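Long-range contacts in sulfur oxidation protein soxB (Thermus thermophilus, PDB 2WDD), which hydrolyses a sulfur-sulfur bond, that of a cysteine S-thiosulfonate, in the Sox sulfur oxidation pathway, at a site holding two manganese ions: residues Leu32-Leu37 with Ala125-Gly130; Val157-Ser162 with Glu183-Asn188; Leu212-Ala217 with Val259-Asn264; Ile279-Ser284 with Trp301-Ser306. One frame throughout, in Å; residues are numbered along the deposited sequence. Where two conformers were deposited one is given.

How the interactions relate
All four contacts are buried, and each brings strands of the same direction side by side, but they belong to two sheets. Interactions 1 and 2 share one, where strands 124-129 and 159-160 are neighbours; interactions 3 and 4 share the other, through strands 257-262 and 281-284. Interaction 2 ends at a sheet edge, with loose backbone pairing and a partly exposed glutamate, whereas 3 and 4 are regular ladders lined mostly by aliphatic groups. Interactions 1 and 3 each end in a manganese ligand, Asp36 and His263, and water 2 binds both ions. The sheets meet where Tyr33 OH reaches Ser284 O and where His263 ND1 bonds Gly130 O.

Interaction 1. Residues Leu32-Leu37 with Ala125-Gly130; sequences LYFSDL and ALVLDG. With MN (manganese (II) ion), chain G.
Phe34 lies against Asp129 on one face of a parallel strand pair, its ring plane turned 31° from the carboxylate. Its CG stands between the backbone N and the carbonyl carbon (chi1 65°). The end of the ring comes nearer the other strand: CE1 is 3.7 Å from Asp129 CG, and Asp129 CA sits over a ring face. Val127 CG1 meets the Phe34 rim at CE2, 4.2 Å away. On the other side of the sheet Tyr33, with CG anti to its backbone N (chi1 167°), brings the ring edge to Leu128, CD1 lying 3.5 Å from Leu128 O. Four backbone hydrogen bonds join the strands, the last from Gly130 N to Phe34 O at 2.9 Å. Ser35 OG packs 3.2 Å from Gly130 CA. Asp36 OD2 is held by Ser35 OG, 2.8 Å away above the carboxylate plane, and by His286 N. Asp36 OD1 binds a manganese ion at 2.1 Å, with His38, Asp132, His288 and water 2. Asp129 OD2 accepts from Gln152 and Thr133, OD1 from Gly131 N and a water that Leu37 N also binds. Both oxygens of the metal-binding carboxylate are thus held, as are those of buried Asp129.

Interaction 2. Residues Val157-Ser162 with Glu183-Asn188; sequences VDHMVS and EFLSYN
The beta-alpha-beta unit of strand 159-160, helix 170-179 and strand 183-184 brings His159 and Leu185 together at the edge of a sheet. His159 ND1 donates to Glu183 O at 2.9 Å, the acceptor lying in the ring plane. Leu185 CD1 makes a CH-pi contact over one face of the His159 ring, 3.7 Å from its centroid and off toward the rim. The Glu183 side chain runs beside the imidazole in the same direction; its OE1 forms a salt bridge with Arg203, while His159 NE2 bonds His205. Backbone pairing is sparse: Glu183 N gives to Asp158 O at 2.9 Å and Leu185 N to Met160 O at 3.2 Å, but the buried Met160 N has no partner in the model. On the side of the sheet away from His159, Met160 CG packs 3.6 Å from Phe184 CD1, and Ser162 OG meets the ring edge at CZ, 3.4 Å away, while bonding Ser218 and Trp166. The imidazole therefore supplies a bond where the strands pair weakly. Parallel neighbours joined through a helix, the second an outermost strand and the first followed after a short loop by the manganese ligand His163, form a crossover in keeping with the metallophosphoesterase fold of N-terminal SoxB.

Interaction 3. Residues Leu212-Ala217 with Val259-Asn264; sequences LAVVGA and VLLSHN. With MN (manganese (II) ion), chain H.
His263 leaves the end of its strand beside Ala217, whose O accepts from His263 N at 2.9 Å through a bent bond (135° at the hydrogen). His263 CB lies 3.7 Å from Ala217 O. CG stands anti to the backbone N, and beyond it the ring leads away from Ala217. ND1 bonds Gly130 O, and at the tip NE2 binds a manganese ion at 2.2 Å, shared with Asp132, His163, His286 and water 2. CD2 and CE1 flank NE2, 3.1 and 3.2 Å from the manganese, and CE1 also packs by Asp36 OD1. One nitrogen is thus committed to a backbone oxygen and the other to metal, which fixes the rotation of the imidazole. Ser262 OG accepts from Asn264 N, an ST turn where the chain leaves the strand. Behind this end, four straighter backbone bonds alternate from Val259 N to Ala217 N. Leu260 CD1 reaches across to Val215 CG1 at 3.8 Å and to Ala217 CB, while on the other face Val214 CG1 meets Leu261 CB. Strand 210-217 has strand 202-207 on its far side, and strand 257-262 has strand 281-284; Leu261 faces Tyr33 of strand 29-34 in the other sheet, and Ser262 and Asn264 both bond Asp269 of helix 266-273.

Interaction 4. Residues Ile279-Ser284 with Trp301-Ser306; sequences IDLILS and WIVAGS
Leu281 and Trp301 cross at about a right angle on one face of a parallel strand pair. Leu281 CG is anti to the backbone N (chi1 171°) and chi2 of 66° swings CD1 over the neighbouring strand, where it lies 3.3 Å from Trp301 O. The same CD1 of Leu281 is 3.8 Å from Trp301 CB and also touches Val303 CG2. Only the root of the tryptophan takes part in that crossing: its indole leads away from Leu281, packs on Pro294 and makes a cation-pi contact with Arg296. Further along the same face Leu283 and Val303 lie side by side and point the same way, Leu283 CD2 being 4.1 Å from Val303 CB. Leu281, Trp301 and Val303 also touch strand 323-333 of the other sheet. The reverse face carries the two isoleucines, Ile282 CB standing 4.2 Å from Ile302 CG1, with Ser284 and Ala304 beyond them. In the conformer given, one of two, Ser284 OG lies 3.2 Å from Ile302 CG2 and bonds Asp269. Met266 of helix 266-273 packs over Ile302 and Ala304. Five backbone hydrogen bonds join the strands. They begin with Trp301 N to Asp280 O at 3.1 Å, its donor above the carbonyl plane, and finish with Gly305 N to Ser284 O at 2.9 Å. The Asp280 carboxylate bonds Arg251 and Val258 N. The chemistry is thus divided: the backbone ladder sets the register, one aliphatic face packs on the other sheet, and the reverse face lies under the helix, where the Ser284 hydroxyl meets Asp269.

Interaction 1. Residues Leu32-Leu37 with Ala125-Gly130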
loop_
_atom_site.group_PDB
_atom_site.type_symbol
_atom_site.label_atom_id
_atom_site.label_comp_id
_atom_site.label_asym_id
_atom_site.label_seq_id
_atom_site.Cartn_x
_atom_site.Cartn_y
_atom_site.Cartn_z
ATOM N N LEU A 32 -11.638 14.691 -2.854
ATOM C CA LEU A 32 -12.080 13.299 -2.793
ATOM C C LEU A 32 -10.809 12.527 -3.112
ATOM O O LEU A 32 -10.314 12.556 -4.242
ATOM C CB LEU A 32 -13.185 13.019 -3.807
ATOM C CG LEU A 32 -14.409 13.928 -3.572
ATOM C CD1 LEU A 32 -15.474 13.748 -4.662
ATOM C CD2 LEU A 32 -15.005 13.697 -2.171
ATOM N N TYR A 33 -10.231 11.937 -2.073
ATOM C CA TYR A 33 -8.914 11.333 -2.153
ATOM C C TYR A 33 -8.885 9.836 -1.880
ATOM O O TYR A 33 -9.463 9.357 -0.910
ATOM C CB TYR A 33 -8.040 12.056 -1.118
ATOM C CG TYR A 33 -6.715 11.414 -0.804
ATOM C CD1 TYR A 33 -5.788 11.161 -1.809
ATOM C CD2 TYR A 33 -6.341 11.154 0.524
ATOM C CE1 TYR A 33 -4.553 10.591 -1.517
ATOM C CE2 TYR A 33 -5.107 10.590 0.823
ATOM C CZ TYR A 33 -4.216 10.322 -0.204
ATOM O OH TYR A 33 -2.999 9.745 0.084
ATOM N N PHE A 34 -8.182 9.106 -2.734
ATOM C CA PHE A 34 -7.947 7.685 -2.498
ATOM C C PHE A 34 -6.519 7.427 -2.952
ATOM O O PHE A 34 -5.954 8.211 -3.714
ATOM C CB PHE A 34 -8.942 6.792 -3.241
ATOM C CG PHE A 34 -8.826 6.865 -4.735
ATOM C CD1 PHE A 34 -8.084 5.924 -5.442
ATOM C CD2 PHE A 34 -9.446 7.890 -5.437
ATOM C CE1 PHE A 34 -7.977 6.000 -6.831
ATOM C CE2 PHE A 34 -9.323 7.982 -6.822
ATOM C CZ PHE A 34 -8.605 7.019 -7.521
ATOM N N SER A 35 -5.913 6.358 -2.459
ATOM C CA SER A 35 -4.536 6.072 -2.825
ATOM C C SER A 35 -4.303 4.580 -2.706
ATOM O O SER A 35 -5.068 3.855 -2.051
ATOM C CB SER A 35 -3.575 6.812 -1.886
ATOM O OG SER A 35 -2.227 6.734 -2.325
ATOM N N ASP A 36 -3.241 4.125 -3.345
ATOM C CA ASP A 36 -2.835 2.738 -3.208
ATOM C C ASP A 36 -3.895 1.700 -3.557
ATOM O O ASP A 36 -3.976 0.632 -2.934
ATOM C CB ASP A 36 -2.257 2.510 -1.808
ATOM C CG ASP A 36 -0.994 3.336 -1.571
ATOM O OD1 ASP A 36 0.107 2.889 -1.938
ATOM O OD2 ASP A 36 -1.119 4.494 -1.131
ATOM N N LEU A 37 -4.667 1.990 -4.601
ATOM C CA LEU A 37 -5.678 1.049 -5.087
ATOM C C LEU A 37 -5.036 -0.271 -5.524
ATOM O O LEU A 37 -5.664 -1.322 -5.435
ATOM C CB LEU A 37 -6.421 1.669 -6.269
ATOM C CG LEU A 37 -7.554 0.874 -6.918
ATOM C CD1 LEU A 37 -8.672 0.569 -5.943
ATOM C CD2 LEU A 37 -8.098 1.628 -8.111
ATOM N N ALA A 125 -15.120 20.452 -6.283
ATOM C CA ALA A 125 -14.510 19.183 -5.894
ATOM C C ALA A 125 -13.369 18.741 -6.806
ATOM O O ALA A 125 -13.425 18.910 -8.027
ATOM C CB ALA A 125 -15.558 18.101 -5.804
ATOM N N LEU A 126 -12.343 18.152 -6.198
ATOM C CA LEU A 126 -11.209 17.626 -6.943
ATOM C C LEU A 126 -11.039 16.174 -6.546
ATOM O O LEU A 126 -11.186 15.834 -5.368
ATOM C CB LEU A 126 -9.925 18.390 -6.603
ATOM C CG LEU A 126 -9.825 19.830 -7.108
ATOM C CD1 LEU A 126 -8.552 20.486 -6.556
ATOM C CD2 LEU A 126 -9.841 19.864 -8.646
ATOM N N VAL A 127 -10.780 15.324 -7.541
ATOM C CA VAL A 127 -10.561 13.901 -7.325
ATOM C C VAL A 127 -9.058 13.680 -7.416
ATOM O O VAL A 127 -8.443 13.912 -8.467
ATOM C CB VAL A 127 -11.335 13.057 -8.351
ATOM C CG1 VAL A 127 -11.042 11.573 -8.133
ATOM C CG2 VAL A 127 -12.843 13.320 -8.238
ATOM N N LEU A 128 -8.465 13.253 -6.306
ATOM C CA LEU A 128 -7.018 13.112 -6.232
ATOM C C LEU A 128 -6.649 11.685 -5.923
ATOM O O LEU A 128 -7.179 11.095 -4.982
ATOM C CB LEU A 128 -6.476 14.017 -5.135
ATOM C CG LEU A 128 -6.843 15.493 -5.336
ATOM C CD1 LEU A 128 -6.325 16.308 -4.172
ATOM C CD2 LEU A 128 -6.269 16.001 -6.660
ATOM N N ASP A 129 -5.740 11.143 -6.731
ATOM C CA ASP A 129 -5.275 9.763 -6.608
ATOM C C ASP A 129 -3.817 9.758 -6.135
ATOM O O ASP A 129 -2.944 10.361 -6.762
ATOM C CB ASP A 129 -5.394 9.112 -7.977
ATOM C CG ASP A 129 -4.931 7.675 -7.989
ATOM O OD1 ASP A 129 -4.403 7.193 -6.962
ATOM O OD2 ASP A 129 -5.144 7.024 -9.025
ATOM N N GLY A 130 -3.561 9.123 -4.993
ATOM C CA GLY A 130 -2.234 9.117 -4.407
ATOM C C GLY A 130 -1.201 8.165 -4.990
ATOM O O GLY A 130 -0.085 8.106 -4.474
HETATM MN MN MN G . 1.052 1.019 -2.073
HETATM O O HOH W 1 -4.727 4.549 -6.044
HETATM O O HOH W 2 2.840 1.605 -1.184
#

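Interaction 2. Residues Val157-Ser162 with Glu183-Asn188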
loop_
_atom_site.group_PDB
_atom_site.type_symbol
_atom_site.label_atom_id
_atom_site.label_comp_id
_atom_site.label_asym_id
_atom_site.label_seq_id
_atom_site.Cartn_x
_atom_site.Cartn_y
_atom_site.Cartn_z
ATOM N N VAL A 157 -10.263 11.428 -12.803
ATOM C CA VAL A 157 -9.258 11.748 -11.792
ATOM C C VAL A 157 -8.521 13.016 -12.204
ATOM O O VAL A 157 -8.010 13.098 -13.322
ATOM C CB VAL A 157 -8.267 10.578 -11.634
ATOM C CG1 VAL A 157 -7.106 10.967 -10.714
ATOM C CG2 VAL A 157 -8.987 9.330 -11.129
ATOM N N ASP A 158 -8.467 14.013 -11.326
ATOM C CA ASP A 158 -7.812 15.273 -11.674
ATOM C C ASP A 158 -6.292 15.221 -11.611
ATOM O O ASP A 158 -5.609 15.819 -12.445
ATOM C CB ASP A 158 -8.313 16.391 -10.776
ATOM C CG ASP A 158 -9.767 16.701 -11.009
ATOM O OD1 ASP A 158 -10.121 17.085 -12.146
ATOM O OD2 ASP A 158 -10.570 16.487 -10.088
ATOM N N HIS A 159 -5.760 14.548 -10.598
ATOM C CA HIS A 159 -4.315 14.432 -10.445
ATOM C C HIS A 159 -3.947 13.079 -9.873
ATOM O O HIS A 159 -4.744 12.452 -9.175
ATOM C CB HIS A 159 -3.779 15.471 -9.462
ATOM C CG HIS A 159 -3.937 16.886 -9.922
ATOM N ND1 HIS A 159 -3.332 17.366 -11.065
ATOM C CD2 HIS A 159 -4.588 17.936 -9.367
ATOM C CE1 HIS A 159 -3.626 18.649 -11.207
ATOM N NE2 HIS A 159 -4.377 19.020 -10.186
ATOM N N MET A 160 -2.711 12.658 -10.136
ATOM C CA MET A 160 -2.168 11.465 -9.508
ATOM C C MET A 160 -0.668 11.654 -9.358
ATOM O O MET A 160 -0.054 12.512 -10.025
ATOM C CB MET A 160 -2.467 10.189 -10.295
ATOM C CG MET A 160 -1.438 9.847 -11.363
ATOM S SD MET A 160 -1.822 8.245 -12.213
ATOM C CE MET A 160 -1.122 7.051 -11.031
ATOM N N VAL A 161 -0.095 10.896 -8.427
ATOM C CA VAL A 161 1.342 10.816 -8.239
ATOM C C VAL A 161 1.712 9.336 -8.418
ATOM O O VAL A 161 0.862 8.534 -8.838
ATOM C CB VAL A 161 1.839 11.439 -6.929
ATOM C CG1 VAL A 161 1.546 12.946 -6.932
ATOM C CG2 VAL A 161 1.220 10.767 -5.708
ATOM N N SER A 162 2.956 8.969 -8.123
ATOM C CA SER A 162 3.354 7.604 -8.444
ATOM C C SER A 162 4.359 6.902 -7.549
ATOM O O SER A 162 5.071 7.514 -6.766
ATOM C CB SER A 162 3.947 7.619 -9.855
ATOM O OG SER A 162 5.237 8.227 -9.830
ATOM N N GLU A 183 -4.010 15.212 -14.744
ATOM C CA GLU A 183 -2.691 15.815 -14.827
ATOM C C GLU A 183 -1.745 15.191 -13.805
ATOM O O GLU A 183 -1.936 15.335 -12.600
ATOM C CB GLU A 183 -2.741 17.335 -14.635
ATOM C CG GLU A 183 -1.349 17.933 -14.692
ATOM C CD GLU A 183 -1.325 19.435 -14.588
ATOM O OE1 GLU A 183 -0.272 20.011 -14.905
ATOM O OE2 GLU A 183 -2.338 20.032 -14.173
ATOM N N PHE A 184 -0.713 14.516 -14.303
ATOM C CA PHE A 184 0.283 13.875 -13.448
ATOM C C PHE A 184 1.204 14.936 -12.851
ATOM O O PHE A 184 1.695 15.809 -13.568
ATOM C CB PHE A 184 1.111 12.875 -14.278
ATOM C CG PHE A 184 2.072 12.053 -13.459
ATOM C CD1 PHE A 184 1.676 10.840 -12.927
ATOM C CD2 PHE A 184 3.357 12.502 -13.202
ATOM C CE1 PHE A 184 2.535 10.087 -12.146
ATOM C CE2 PHE A 184 4.228 11.758 -12.420
ATOM C CZ PHE A 184 3.814 10.545 -11.890
ATOM N N LEU A 185 1.423 14.869 -11.541
ATOM C CA LEU A 185 2.284 15.829 -10.853
ATOM C C LEU A 185 3.429 15.124 -10.137
ATOM O O LEU A 185 3.245 14.035 -9.595
ATOM C CB LEU A 185 1.479 16.602 -9.796
ATOM C CG LEU A 185 0.269 17.399 -10.263
ATOM C CD1 LEU A 185 -0.480 17.978 -9.064
ATOM C CD2 LEU A 185 0.706 18.514 -11.217
ATOM N N SER A 186 4.584 15.780 -10.079
ATOM C CA SER A 186 5.727 15.297 -9.310
ATOM C C SER A 186 6.837 16.330 -9.336
ATOM O O SER A 186 7.361 16.652 -10.403
ATOM C CB SER A 186 6.241 13.949 -9.825
ATOM O OG SER A 186 5.457 12.869 -9.324
ATOM N N TYR A 187 7.187 16.866 -8.172
ATOM C CA TYR A 187 8.262 17.850 -8.101
ATOM C C TYR A 187 9.616 17.144 -8.169
ATOM O O TYR A 187 10.631 17.748 -8.537
ATOM C CB TYR A 187 8.180 18.647 -6.782
ATOM C CG TYR A 187 8.870 17.952 -5.620
ATOM C CD1 TYR A 187 10.214 18.194 -5.335
ATOM C CD2 TYR A 187 8.214 16.973 -4.886
ATOM C CE1 TYR A 187 10.866 17.524 -4.310
ATOM C CE2 TYR A 187 8.865 16.277 -3.875
ATOM C CZ TYR A 187 10.184 16.560 -3.583
ATOM O OH TYR A 187 10.828 15.867 -2.584
ATOM N N ASN A 188 9.633 15.860 -7.804
ATOM C CA ASN A 188 10.879 15.132 -7.629
ATOM C C ASN A 188 11.438 14.224 -8.717
ATOM O O ASN A 188 12.570 13.760 -8.586
ATOM C CB ASN A 188 10.897 14.401 -6.277
ATOM C CG ASN A 188 9.791 13.362 -6.148
ATOM O OD1 ASN A 188 8.642 13.583 -6.550
ATOM N ND2 ASN A 188 10.142 12.207 -5.586
#

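Interaction 3. Residues Leu212-Ala217 with Val259-Asn264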
loop_
_atom_site.group_PDB
_atom_site.type_symbol
_atom_site.label_atom_id
_atom_site.label_comp_id
_atom_site.label_asym_id
_atom_site.label_seq_id
_atom_site.Cartn_x
_atom_site.Cartn_y
_atom_site.Cartn_z
ATOM N N LEU A 212 -6.068 27.247 -4.691
ATOM C CA LEU A 212 -5.502 26.110 -3.973
ATOM C C LEU A 212 -4.505 25.395 -4.864
ATOM O O LEU A 212 -4.857 24.963 -5.955
ATOM C CB LEU A 212 -6.619 25.131 -3.614
ATOM C CG LEU A 212 -6.260 23.841 -2.867
ATOM C CD1 LEU A 212 -5.788 24.162 -1.461
ATOM C CD2 LEU A 212 -7.472 22.916 -2.815
ATOM N N ALA A 213 -3.281 25.236 -4.377
ATOM C CA ALA A 213 -2.253 24.507 -5.124
ATOM C C ALA A 213 -2.212 23.047 -4.664
ATOM O O ALA A 213 -2.204 22.775 -3.466
ATOM C CB ALA A 213 -0.882 25.132 -4.895
ATOM N N VAL A 214 -2.117 22.130 -5.628
ATOM C CA VAL A 214 -1.915 20.708 -5.347
ATOM C C VAL A 214 -0.495 20.440 -5.851
ATOM O O VAL A 214 -0.219 20.580 -7.051
ATOM C CB VAL A 214 -2.914 19.808 -6.095
ATOM C CG1 VAL A 214 -2.605 18.311 -5.846
ATOM C CG2 VAL A 214 -4.344 20.104 -5.676
ATOM N N VAL A 215 0.412 20.129 -4.931
ATOM C CA VAL A 215 1.803 19.818 -5.263
ATOM C C VAL A 215 1.916 18.301 -5.208
ATOM O O VAL A 215 1.330 17.677 -4.327
ATOM C CB VAL A 215 2.775 20.456 -4.242
ATOM C CG1 VAL A 215 4.240 20.131 -4.579
ATOM C CG2 VAL A 215 2.534 21.967 -4.136
ATOM N N GLY A 216 2.641 17.695 -6.143
ATOM C CA GLY A 216 2.799 16.252 -6.122
ATOM C C GLY A 216 4.191 15.777 -5.742
ATOM O O GLY A 216 5.203 16.389 -6.086
ATOM N N ALA A 217 4.240 14.648 -5.046
ATOM C CA ALA A 217 5.511 14.016 -4.693
ATOM C C ALA A 217 5.403 12.516 -4.916
ATOM O O ALA A 217 4.503 11.870 -4.386
ATOM C CB ALA A 217 5.898 14.303 -3.255
ATOM N N VAL A 259 -1.643 22.010 -0.826
ATOM C CA VAL A 259 -1.884 20.612 -0.482
ATOM C C VAL A 259 -0.804 19.780 -1.162
ATOM O O VAL A 259 -0.602 19.917 -2.367
ATOM C CB VAL A 259 -3.271 20.152 -0.987
ATOM C CG1 VAL A 259 -3.517 18.670 -0.643
ATOM C CG2 VAL A 259 -4.378 21.048 -0.434
ATOM N N LEU A 260 -0.131 18.913 -0.406
ATOM C CA LEU A 260 0.867 18.023 -0.996
ATOM C C LEU A 260 0.222 16.646 -1.180
ATOM O O LEU A 260 -0.169 16.030 -0.204
ATOM C CB LEU A 260 2.105 17.886 -0.098
ATOM C CG LEU A 260 3.175 16.911 -0.619
ATOM C CD1 LEU A 260 3.839 17.484 -1.878
ATOM C CD2 LEU A 260 4.217 16.627 0.442
ATOM N N LEU A 261 0.077 16.201 -2.431
ATOM C CA LEU A 261 -0.456 14.874 -2.768
ATOM C C LEU A 261 0.805 14.018 -2.808
ATOM O O LEU A 261 1.614 14.133 -3.730
ATOM C CB LEU A 261 -1.099 14.901 -4.161
ATOM C CG LEU A 261 -1.707 13.611 -4.716
ATOM C CD1 LEU A 261 -2.770 13.045 -3.781
ATOM C CD2 LEU A 261 -2.300 13.896 -6.086
ATOM N N SER A 262 1.026 13.265 -1.736
ATOM C CA SER A 262 2.288 12.573 -1.518
ATOM C C SER A 262 2.296 11.060 -1.613
ATOM O O SER A 262 1.355 10.381 -1.182
ATOM C CB SER A 262 2.750 12.914 -0.098
ATOM O OG SER A 262 4.051 12.426 0.164
ATOM N N HIS A 263 3.420 10.538 -2.100
ATOM C CA HIS A 263 3.666 9.104 -2.066
ATOM C C HIS A 263 5.015 8.877 -1.380
ATOM O O HIS A 263 5.737 7.947 -1.721
ATOM C CB HIS A 263 3.611 8.413 -3.430
ATOM C CG HIS A 263 3.258 6.963 -3.328
ATOM N ND1 HIS A 263 1.981 6.489 -3.554
ATOM C CD2 HIS A 263 3.991 5.897 -2.921
ATOM C CE1 HIS A 263 1.951 5.189 -3.306
ATOM N NE2 HIS A 263 3.155 4.806 -2.925
ATOM N N ASN A 264 5.329 9.710 -0.388
ATOM C CA ASN A 264 6.579 9.567 0.361
ATOM C C ASN A 264 6.492 8.486 1.431
ATOM O O ASN A 264 7.522 7.956 1.848
ATOM C CB ASN A 264 6.924 10.861 1.128
ATOM C CG ASN A 264 7.454 11.973 0.243
ATOM O OD1 ASN A 264 8.248 11.749 -0.662
ATOM N ND2 ASN A 264 7.094 13.211 0.589
HETATM MN MN MN H . 3.927 2.826 -2.525
HETATM O O HOH W 2 2.840 1.605 -1.184
#

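Interaction 4. Residues Ile279-Ser284 with Trp301-Ser306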
loop_
_atom_site.group_PDB
_atom_site.type_symbol
_atom_site.label_atom_id
_atom_site.label_comp_id
_atom_site.label_asym_id
_atom_site.label_seq_id
_atom_site.Cartn_x
_atom_site.Cartn_y
_atom_site.Cartn_z
ATOM N N ILE A 279 3.218 24.099 3.808
ATOM C CA ILE A 279 2.360 22.997 3.384
ATOM C C ILE A 279 1.214 22.960 4.389
ATOM O O ILE A 279 1.443 22.758 5.579
ATOM C CB ILE A 279 3.086 21.643 3.347
ATOM C CG1 ILE A 279 4.249 21.692 2.347
ATOM C CG2 ILE A 279 2.099 20.562 2.968
ATOM C CD1 ILE A 279 5.007 20.382 2.229
ATOM N N ASP A 280 -0.005 23.175 3.915
ATOM C CA ASP A 280 -1.163 23.220 4.798
ATOM C C ASP A 280 -1.797 21.864 5.052
ATOM O O ASP A 280 -2.314 21.604 6.134
ATOM C CB ASP A 280 -2.198 24.200 4.259
ATOM C CG ASP A 280 -1.620 25.589 4.063
ATOM O OD1 ASP A 280 -1.000 26.107 5.023
ATOM O OD2 ASP A 280 -1.682 26.105 2.924
ATOM N N LEU A 281 -1.754 21.001 4.046
ATOM C CA LEU A 281 -2.354 19.690 4.157
ATOM C C LEU A 281 -1.515 18.726 3.337
ATOM O O LEU A 281 -1.039 19.086 2.259
ATOM C CB LEU A 281 -3.762 19.727 3.563
ATOM C CG LEU A 281 -4.509 18.400 3.377
ATOM C CD1 LEU A 281 -4.798 17.774 4.738
ATOM C CD2 LEU A 281 -5.812 18.601 2.583
ATOM N N ILE A 282 -1.347 17.509 3.844
ATOM C CA ILE A 282 -0.645 16.447 3.114
ATOM C C ILE A 282 -1.623 15.285 3.019
ATOM O O ILE A 282 -2.185 14.873 4.042
ATOM C CB ILE A 282 0.661 15.962 3.804
ATOM C CG1 ILE A 282 1.692 17.091 3.874
ATOM C CG2 ILE A 282 1.272 14.785 3.006
ATOM C CD1 ILE A 282 2.898 16.786 4.743
ATOM N N LEU A 283 -1.809 14.770 1.803
ATOM C CA LEU A 283 -2.629 13.592 1.518
ATOM C C LEU A 283 -1.537 12.519 1.364
ATOM O O LEU A 283 -0.791 12.504 0.375
ATOM C CB LEU A 283 -3.434 13.792 0.226
ATOM C CG LEU A 283 -4.443 14.953 0.339
ATOM C CD1 LEU A 283 -5.184 15.195 -0.970
ATOM C CD2 LEU A 283 -5.428 14.726 1.514
ATOM N N SER A 284 -1.413 11.684 2.395
ATOM C CA SER A 284 -0.336 10.698 2.499
ATOM C C SER A 284 -0.657 9.296 2.015
ATOM O O SER A 284 -1.417 8.565 2.659
ATOM C CB SER A 284 0.148 10.590 3.958
ATOM O OG SER A 284 0.722 11.791 4.443
ATOM N N TRP A 301 -1.820 19.604 8.453
ATOM C CA TRP A 301 -2.742 18.496 8.711
ATOM C C TRP A 301 -2.333 17.368 7.759
ATOM O O TRP A 301 -2.025 17.628 6.598
ATOM C CB TRP A 301 -4.179 18.886 8.368
ATOM C CG TRP A 301 -4.770 19.858 9.339
ATOM C CD1 TRP A 301 -5.052 21.174 9.111
ATOM C CD2 TRP A 301 -5.128 19.597 10.700
ATOM N NE1 TRP A 301 -5.568 21.747 10.251
ATOM C CE2 TRP A 301 -5.639 20.799 11.235
ATOM C CE3 TRP A 301 -5.077 18.466 11.515
ATOM C CZ2 TRP A 301 -6.071 20.905 12.559
ATOM C CZ3 TRP A 301 -5.524 18.569 12.828
ATOM C CH2 TRP A 301 -6.009 19.780 13.333
ATOM N N ILE A 302 -2.413 16.124 8.223
ATOM C CA ILE A 302 -2.071 14.962 7.395
ATOM C C ILE A 302 -3.246 13.988 7.368
ATOM O O ILE A 302 -3.808 13.647 8.422
ATOM C CB ILE A 302 -0.810 14.273 7.935
ATOM C CG1 ILE A 302 0.379 15.244 7.885
ATOM C CG2 ILE A 302 -0.490 13.011 7.119
ATOM C CD1 ILE A 302 1.662 14.679 8.478
ATOM N N VAL A 303 -3.649 13.582 6.165
ATOM C CA VAL A 303 -4.735 12.619 5.985
ATOM C C VAL A 303 -4.200 11.489 5.107
ATOM O O VAL A 303 -3.704 11.740 4.011
ATOM C CB VAL A 303 -5.952 13.282 5.331
ATOM C CG1 VAL A 303 -7.010 12.253 4.961
ATOM C CG2 VAL A 303 -6.516 14.361 6.265
ATOM N N ALA A 304 -4.310 10.249 5.582
ATOM C CA ALA A 304 -3.810 9.086 4.844
ATOM C C ALA A 304 -4.786 8.602 3.778
ATOM O O ALA A 304 -5.998 8.757 3.918
ATOM C CB ALA A 304 -3.480 7.950 5.805
ATOM N N GLY A 305 -4.258 7.933 2.753
ATOM C CA GLY A 305 -5.074 7.459 1.638
ATOM C C GLY A 305 -5.596 6.029 1.642
ATOM O O GLY A 305 -6.276 5.616 0.694
ATOM N N SER A 306 -5.332 5.293 2.721
ATOM C CA SER A 306 -5.757 3.902 2.841
ATOM C C SER A 306 -5.222 3.067 1.675
ATOM O O SER A 306 -4.105 3.310 1.189
ATOM C CB SER A 306 -7.282 3.779 3.006
ATOM O OG SER A 306 -7.639 2.455 3.384
#